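Local coordinates for protein putative polyketide synthase (Brevibacillus brevis, PDB 6HP1) that probably transfers a methyl group from S-adenosyl-L-methionine to oxygen, as the O-methyltransferase domain of a multifunctional polyketide synthase thought to help make bacillaene, at residues A[201-206]-A[218-223]; A[190-195]-A[293-298]; A[86-91]-A[330-335]. All coordinates share one frame; numbering follows the deposited sequence.

Interaction 1: A[201-206]-A[218-223]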
# COMPACT_ATOMS: atom_id res chain seq x y z
N TYR A 201 -0.66 4.52 -6.79
CA TYR A 201 -1.34 5.03 -7.96
C TYR A 201 -0.44 5.33 -9.16
O TYR A 201 0.68 5.76 -9.00
CB TYR A 201 -2.04 6.35 -7.62
CG TYR A 201 -3.27 6.23 -6.78
CD1 TYR A 201 -4.45 5.78 -7.32
CD2 TYR A 201 -3.27 6.59 -5.45
CE1 TYR A 201 -5.58 5.68 -6.56
CE2 TYR A 201 -4.41 6.49 -4.69
CZ TYR A 201 -5.56 6.03 -5.26
OH TYR A 201 -6.70 5.91 -4.53
N ILE A 202 -0.96 5.03 -10.34
CA ILE A 202 -0.35 5.40 -11.62
C ILE A 202 -1.29 6.38 -12.31
O ILE A 202 -2.51 6.15 -12.37
CB ILE A 202 -0.13 4.16 -12.51
CG1 ILE A 202 0.73 3.15 -11.78
CG2 ILE A 202 0.49 4.54 -13.86
CD1 ILE A 202 0.96 1.88 -12.58
N ALA A 203 -0.74 7.46 -12.85
CA ALA A 203 -1.53 8.43 -13.61
C ALA A 203 -1.56 8.01 -15.07
O ALA A 203 -0.51 7.69 -15.65
CB ALA A 203 -0.95 9.82 -13.46
N ASN A 204 -2.74 8.03 -15.67
CA ASN A 204 -2.92 7.60 -17.05
C ASN A 204 -2.97 8.78 -18.00
O ASN A 204 -3.62 8.74 -19.04
CB ASN A 204 -4.17 6.73 -17.15
CG ASN A 204 -4.03 5.46 -16.31
OD1 ASN A 204 -3.02 4.77 -16.42
ND2 ASN A 204 -5.01 5.17 -15.44
N THR A 205 -2.25 9.84 -17.65
CA THR A 205 -2.27 11.11 -18.34
C THR A 205 -0.89 11.40 -18.90
O THR A 205 0.09 10.70 -18.60
CB THR A 205 -2.69 12.21 -17.36
OG1 THR A 205 -2.00 12.00 -16.12
CG2 THR A 205 -4.18 12.12 -17.11
N ARG A 206 -0.81 12.45 -19.72
CA ARG A 206 0.48 12.81 -20.30
C ARG A 206 1.42 13.37 -19.25
O ARG A 206 2.64 13.22 -19.37
CB ARG A 206 0.30 13.82 -21.43
CG ARG A 206 -0.58 13.33 -22.57
CD ARG A 206 -0.16 11.93 -23.01
NE ARG A 206 -0.83 11.47 -24.22
CZ ARG A 206 -0.66 12.00 -25.42
NH1 ARG A 206 0.14 13.04 -25.60
NH2 ARG A 206 -1.31 11.49 -26.46
N ILE A 218 1.22 12.05 -8.29
CA ILE A 218 1.08 10.72 -8.86
C ILE A 218 1.82 10.64 -10.18
O ILE A 218 1.41 11.28 -11.17
CB ILE A 218 -0.41 10.37 -9.05
CG1 ILE A 218 -1.10 10.41 -7.69
CG2 ILE A 218 -0.56 9.02 -9.67
CD1 ILE A 218 -2.61 10.19 -7.76
N PRO A 219 2.88 9.84 -10.27
CA PRO A 219 3.64 9.79 -11.52
C PRO A 219 2.84 9.10 -12.61
O PRO A 219 2.01 8.22 -12.35
CB PRO A 219 4.88 8.96 -11.16
CG PRO A 219 4.89 8.81 -9.71
CD PRO A 219 3.51 9.04 -9.20
N THR A 220 3.12 9.52 -13.84
CA THR A 220 2.59 8.88 -15.02
C THR A 220 3.22 7.50 -15.22
O THR A 220 4.17 7.11 -14.53
CB THR A 220 2.88 9.71 -16.26
OG1 THR A 220 4.30 9.71 -16.48
CG2 THR A 220 2.39 11.14 -16.11
N VAL A 221 2.71 6.78 -16.22
CA VAL A 221 3.26 5.48 -16.58
C VAL A 221 4.74 5.59 -16.91
O VAL A 221 5.57 4.83 -16.41
CB VAL A 221 2.49 4.89 -17.78
CG1 VAL A 221 3.21 3.66 -18.30
CG2 VAL A 221 1.06 4.60 -17.39
N GLN A 222 5.08 6.52 -17.80
CA GLN A 222 6.47 6.68 -18.22
C GLN A 222 7.34 7.10 -17.04
O GLN A 222 8.47 6.62 -16.89
CB GLN A 222 6.58 7.69 -19.35
CG GLN A 222 7.98 7.71 -19.99
CD GLN A 222 8.34 6.41 -20.72
OE1 GLN A 222 7.46 5.64 -21.11
NE2 GLN A 222 9.64 6.17 -20.90
N GLU A 223 6.82 7.96 -16.17
CA GLU A 223 7.59 8.39 -15.01
C GLU A 223 7.87 7.22 -14.08
O GLU A 223 8.98 7.09 -13.55
CB GLU A 223 6.88 9.53 -14.29
CG GLU A 223 6.98 10.85 -15.03
CD GLU A 223 6.24 11.97 -14.34
OE1 GLU A 223 5.31 11.69 -13.54
OE2 GLU A 223 6.58 13.14 -14.60
O HOH W 1 5.23 11.40 -18.44
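Ile218 lays its CG2 methyl against the end of strand 194-203, 3.5 Å from Ala203 N and 3.7 Å from Tyr201 CB. Its CD1 reaches on to the root of the Tyr201 ring and meets it obliquely. The ring itself turns off the contact, with CG lying anti to the carbonyl carbon (chi1 -74°); its OH bonds to Gln275, and Phe174 and Tyr286 pack against it edge-to-face. Ile202 carries its CG2 methyl across to Val221 CG2, 3.6 Å away. Beyond the strand, Thr220 CG2 sits 3.4 Å from Thr205 O. The Thr220 hydroxyl, held between backbone N and carbonyl carbon (chi1 67°), faces the helix instead: OG1 accepts from Glu223 N at 3.1 Å, while Glu223 OE1 accepts from Thr220 N at 3.1 Å, on the anti side and tilted out of the carboxylate plane. This capping box opens helix 221-230. A water 2.8 Å from Thr220 OG1 donates a weak bond to Arg206 O. Between the backbones, Ala203 N gives Pro219 O a nearly straight bond (2.9 Å, 169°); the return bond from Val221 N to Ala203 O is weak. The contact closes the neck of the excursion carrying hairpin 209-211/216-218 on the way from strand 194-203 of the Rossmann-like sheet to helix 221-230. Strand 284-293 pairs with the backbone of Ile202 through Ser285, and its Cys287 and Phe289 touch the Ile202 side chain; Trp224 of helix 221-230 donates to Tyr201 O, and Leu310 of helix 299-310 packs on Ile202 and Val221.

Interaction 2: A[190-195]-A[293-298]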
# COMPACT_ATOMS: atom_id res chain seq x y z
N LEU A 190 17.93 -2.47 -0.04
CA LEU A 190 17.30 -3.69 -0.49
C LEU A 190 18.36 -4.74 -0.78
O LEU A 190 19.28 -4.50 -1.58
CB LEU A 190 16.44 -3.44 -1.73
CG LEU A 190 15.67 -4.67 -2.23
CD1 LEU A 190 14.60 -5.09 -1.25
CD2 LEU A 190 15.04 -4.38 -3.62
N ASN A 191 18.23 -5.89 -0.15
CA ASN A 191 19.15 -6.98 -0.43
C ASN A 191 18.97 -7.45 -1.87
O ASN A 191 17.91 -7.29 -2.47
CB ASN A 191 18.93 -8.13 0.54
CG ASN A 191 19.60 -7.89 1.88
OD1 ASN A 191 20.60 -7.17 1.97
ND2 ASN A 191 19.06 -8.50 2.93
N GLU A 192 20.03 -8.02 -2.44
CA GLU A 192 20.04 -8.26 -3.88
C GLU A 192 18.87 -9.14 -4.31
O GLU A 192 18.28 -8.92 -5.37
CB GLU A 192 21.37 -8.89 -4.31
CG GLU A 192 21.56 -8.92 -5.82
CD GLU A 192 23.02 -9.04 -6.24
OE1 GLU A 192 23.90 -8.94 -5.36
OE2 GLU A 192 23.27 -9.22 -7.44
N GLU A 193 18.52 -10.15 -3.50
CA GLU A 193 17.40 -11.03 -3.81
C GLU A 193 16.10 -10.59 -3.13
O GLU A 193 15.18 -11.40 -2.98
CB GLU A 193 17.72 -12.47 -3.39
CG GLU A 193 19.00 -13.02 -4.00
CD GLU A 193 18.93 -13.13 -5.50
OE1 GLU A 193 17.81 -13.22 -6.05
OE2 GLU A 193 20.00 -13.11 -6.15
N GLY A 194 16.01 -9.35 -2.71
CA GLY A 194 14.83 -8.88 -2.01
C GLY A 194 13.73 -8.38 -2.94
O GLY A 194 13.89 -8.22 -4.14
N THR A 195 12.59 -8.12 -2.32
CA THR A 195 11.37 -7.68 -3.00
C THR A 195 10.90 -6.36 -2.40
O THR A 195 10.96 -6.16 -1.19
CB THR A 195 10.26 -8.73 -2.85
OG1 THR A 195 10.71 -10.00 -3.34
CG2 THR A 195 9.01 -8.31 -3.65
N LYS A 293 15.16 -6.30 -7.70
CA LYS A 293 16.36 -5.54 -8.00
C LYS A 293 17.11 -6.22 -9.13
O LYS A 293 17.31 -7.44 -9.11
CB LYS A 293 17.27 -5.43 -6.79
CG LYS A 293 18.07 -4.13 -6.69
CD LYS A 293 18.84 -4.11 -5.39
CE LYS A 293 19.64 -2.84 -5.20
NZ LYS A 293 20.36 -2.85 -3.89
N ALA A 294 17.55 -5.44 -10.11
CA ALA A 294 18.30 -5.95 -11.24
C ALA A 294 19.53 -5.07 -11.49
O ALA A 294 19.67 -4.48 -12.56
CB ALA A 294 17.41 -6.01 -12.48
N PRO A 295 20.44 -4.99 -10.51
CA PRO A 295 21.54 -4.01 -10.61
C PRO A 295 22.55 -4.32 -11.69
O PRO A 295 23.14 -3.39 -12.26
CB PRO A 295 22.19 -4.06 -9.22
CG PRO A 295 21.91 -5.44 -8.73
CD PRO A 295 20.55 -5.82 -9.30
N HIS A 296 22.81 -5.59 -11.96
CA HIS A 296 23.79 -5.92 -13.00
C HIS A 296 23.23 -5.70 -14.40
O HIS A 296 23.95 -5.92 -15.38
CB HIS A 296 24.25 -7.37 -12.80
CG HIS A 296 24.64 -7.70 -11.39
ND1 HIS A 296 25.49 -6.91 -10.64
CD2 HIS A 296 24.28 -8.72 -10.58
CE1 HIS A 296 25.64 -7.43 -9.44
NE2 HIS A 296 24.92 -8.54 -9.38
N LEU A 297 21.99 -5.23 -14.51
CA LEU A 297 21.33 -4.95 -15.78
C LEU A 297 21.39 -3.46 -16.11
O LEU A 297 21.58 -2.62 -15.24
CB LEU A 297 19.89 -5.45 -15.68
CG LEU A 297 18.96 -5.45 -16.89
CD1 LEU A 297 19.59 -6.21 -18.03
CD2 LEU A 297 17.63 -6.08 -16.46
N THR A 298 21.27 -3.13 -17.41
CA THR A 298 21.42 -1.74 -17.82
C THR A 298 20.11 -0.97 -17.66
O THR A 298 19.02 -1.54 -17.65
CB THR A 298 21.90 -1.61 -19.27
OG1 THR A 298 20.84 -1.93 -20.18
CG2 THR A 298 23.12 -2.51 -19.54
O HOH W 2 15.62 -8.58 -5.95
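Lys293 and Leu190 make the main polar link: Lys293 NZ donates to Leu190 O at 3.0 Å, approaching in the plane of the carbonyl with a C=O...N angle of 149°. The lysine chain is fully extended beyond CG, which carries the ammonium from the strand end to this carbonyl and to a second one, Ser187 O in helix 179-188. Two carbonyls thus grip the amine near the C-terminal end of that helix, which would probably favour a positive charge. The apolar part of the same chain runs past Leu190 in the opposite direction, with Lys293 CB 4.0 Å from Leu190 CD2; Leu190 also packs on Leu233.

Water joins the backbones where they are too far apart for a direct bond. One molecule donates to Glu192 O (2.7 Å) and, at an unusually short 2.5 Å, to Gly194 O, and accepts from Lys293 N (2.9 Å). It sits at the open end of the pairing between antiparallel strands 194-203 and 284-293 in the central sheet of the methyltransferase fold, strand 284-293 being the one that runs against its neighbours. Both chains bend here through type I turns: Asn191 to Gly194, closed by Gly194 N to Asn191 O at 2.8 Å, and Ala294 to Leu297, which leads to the Thr298 cap of helix 299-310.

The remaining polar contact lies at the surface and is weak. Glu192, its chain extended, brings OE2 to 2.6 Å from His296 NE2, but the N-H...O angle is only 123° and the carboxylate and ring planes stand 63° apart. The imidazole is poorly ordered, although Pro295 CG lies over the centre of one face.

Interaction 3: A[86-91]-A[330-335]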
# COMPACT_ATOMS: atom_id res chain seq x y z
N VAL A 86 -3.18 -10.83 -1.45
CA VAL A 86 -2.72 -10.84 -2.83
C VAL A 86 -1.36 -10.14 -2.95
O VAL A 86 -0.47 -10.61 -3.65
CB VAL A 86 -3.77 -10.22 -3.77
CG1 VAL A 86 -3.24 -10.16 -5.18
CG2 VAL A 86 -5.10 -11.03 -3.73
N LEU A 87 -1.16 -9.03 -2.22
CA LEU A 87 0.12 -8.33 -2.29
C LEU A 87 1.27 -9.21 -1.81
O LEU A 87 2.37 -9.17 -2.37
CB LEU A 87 0.09 -7.04 -1.45
CG LEU A 87 1.39 -6.22 -1.49
CD1 LEU A 87 1.57 -5.55 -2.84
CD2 LEU A 87 1.43 -5.16 -0.39
N PHE A 88 1.04 -9.99 -0.75
CA PHE A 88 2.11 -10.74 -0.11
C PHE A 88 2.19 -12.20 -0.54
O PHE A 88 3.07 -12.92 -0.05
CB PHE A 88 1.94 -10.73 1.42
CG PHE A 88 2.23 -9.41 2.08
CD1 PHE A 88 3.52 -8.98 2.27
CD2 PHE A 88 1.19 -8.63 2.57
CE1 PHE A 88 3.79 -7.78 2.90
CE2 PHE A 88 1.44 -7.42 3.19
CZ PHE A 88 2.75 -6.99 3.36
N CYS A 89 1.33 -12.67 -1.42
CA CYS A 89 1.19 -14.12 -1.53
C CYS A 89 2.28 -14.81 -2.34
O CYS A 89 2.24 -16.05 -2.44
CB CYS A 89 -0.16 -14.48 -2.12
SG CYS A 89 -0.30 -14.04 -3.86
N LYS A 90 3.25 -14.09 -2.90
CA LYS A 90 4.40 -14.74 -3.51
C LYS A 90 5.65 -14.71 -2.63
O LYS A 90 6.68 -15.24 -3.04
CB LYS A 90 4.70 -14.11 -4.87
CG LYS A 90 3.48 -14.10 -5.74
CD LYS A 90 3.72 -14.63 -7.10
CE LYS A 90 2.39 -14.98 -7.79
NZ LYS A 90 2.51 -14.77 -9.25
N GLU A 91 5.56 -14.17 -1.42
CA GLU A 91 6.72 -14.10 -0.55
C GLU A 91 6.86 -15.37 0.28
O GLU A 91 5.87 -15.97 0.71
CB GLU A 91 6.63 -12.89 0.37
CG GLU A 91 6.44 -11.54 -0.40
CD GLU A 91 7.29 -11.42 -1.68
OE1 GLU A 91 8.52 -11.52 -1.60
OE2 GLU A 91 6.70 -11.21 -2.79
N PRO A 330 0.28 -16.70 2.86
CA PRO A 330 1.09 -16.67 4.08
C PRO A 330 0.81 -15.51 5.01
O PRO A 330 1.07 -15.63 6.21
CB PRO A 330 2.53 -16.60 3.54
CG PRO A 330 2.40 -16.00 2.20
CD PRO A 330 1.09 -16.48 1.65
N TYR A 331 0.28 -14.40 4.53
CA TYR A 331 0.14 -13.23 5.39
C TYR A 331 -0.70 -12.18 4.67
O TYR A 331 -0.52 -11.98 3.46
CB TYR A 331 1.50 -12.63 5.78
CG TYR A 331 1.33 -11.33 6.54
CD1 TYR A 331 1.14 -11.33 7.90
CD2 TYR A 331 1.32 -10.10 5.88
CE1 TYR A 331 0.92 -10.15 8.59
CE2 TYR A 331 1.11 -8.92 6.57
CZ TYR A 331 0.91 -8.95 7.92
OH TYR A 331 0.69 -7.78 8.62
N PRO A 332 -1.63 -11.50 5.36
CA PRO A 332 -2.11 -11.71 6.72
C PRO A 332 -3.10 -12.87 6.75
O PRO A 332 -3.50 -13.35 5.69
CB PRO A 332 -2.81 -10.39 7.08
CG PRO A 332 -2.59 -9.48 5.89
CD PRO A 332 -2.29 -10.34 4.73
N LYS A 333 -3.52 -13.28 7.93
CA LYS A 333 -4.60 -14.25 8.06
C LYS A 333 -5.90 -13.51 8.39
O LYS A 333 -5.90 -12.47 9.04
CB LYS A 333 -4.27 -15.27 9.15
CG LYS A 333 -2.85 -15.87 9.04
CD LYS A 333 -2.66 -16.75 7.80
CE LYS A 333 -1.35 -17.55 7.88
NZ LYS A 333 -1.22 -18.59 6.81
N GLN A 334 -7.01 -14.04 7.88
CA GLN A 334 -8.30 -13.47 8.24
C GLN A 334 -8.62 -13.81 9.69
O GLN A 334 -8.37 -14.92 10.16
CB GLN A 334 -9.40 -14.00 7.33
CG GLN A 334 -9.33 -13.47 5.90
CD GLN A 334 -9.94 -12.08 5.73
OE1 GLN A 334 -10.28 -11.40 6.70
NE2 GLN A 334 -10.08 -11.66 4.48
N GLN A 335 -9.14 -12.82 10.41
CA GLN A 335 -9.62 -13.05 11.77
C GLN A 335 -10.87 -13.93 11.73
O GLN A 335 -11.69 -13.82 10.81
CB GLN A 335 -9.92 -11.72 12.45
CG GLN A 335 -10.30 -11.81 13.92
CD GLN A 335 -10.25 -10.46 14.61
OE1 GLN A 335 -9.84 -9.46 14.02
NE2 GLN A 335 -10.65 -10.42 15.88
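The backbones run 6.2 Å apart between Cys89 CA and Pro330 CA and 6.4 Å between Phe88 CA and Tyr331 CA, where the end of helix 70-88 meets the C-terminal tail, and no hydrogen bond links them. The rings make a T-shaped pair: Tyr331 turns its edge to a face of Phe88, with centroids 5.1 Å apart and planes at 83°. The closest ring atoms, Phe88 CD2 and Tyr331 CD2, are 3.6 Å apart and off-centre over the phenyl ring, whose opposite face is covered by Leu87 CD2; Tyr331 O lies 3.4 Å from Phe88 CB. CG of Tyr331 is anti to its N (chi1 173°), which lets the two side chains run alongside and point the same way. Pro332, after a cis peptide bond, sets CB over the centre of the tyrosine ring, 3.9 Å above its plane. Pro330 fits against the type I turn from Phe88 to Glu91, its CG 3.8 Å from Glu91 O and its CD against Cys89 CA. The phenol bonds to Asp109 of helix 108-116, and Pro332 lies beside Arg84, which binds S-adenosyl-L-homocysteine. The tail is packed against the rim of the cofactor site of a Rossmann-like methyltransferase.

Overall arrangement
Strand 194-203 serves both interaction 1, at its far end, and interaction 2, at its start; their centres lie 24 Å apart. Interaction 2 also takes in the end of strand 284-293, which pairs with strand 194-203 beside interaction 1. Interactions 1 and 3, on opposite sides of the chain's centre, are buried and mostly apolar, but the first adds a backbone bond and a helix cap, whereas the third relies on rings and prolines. Interaction 2 is nearer the surface and correspondingly polar, with an amine, a water and a weak histidine bond. Interactions 2 and 3 touch through a probable hydrogen bond between Thr195 OG1 and Glu91 OE1, and interaction 3 alone adjoins the cofactor site.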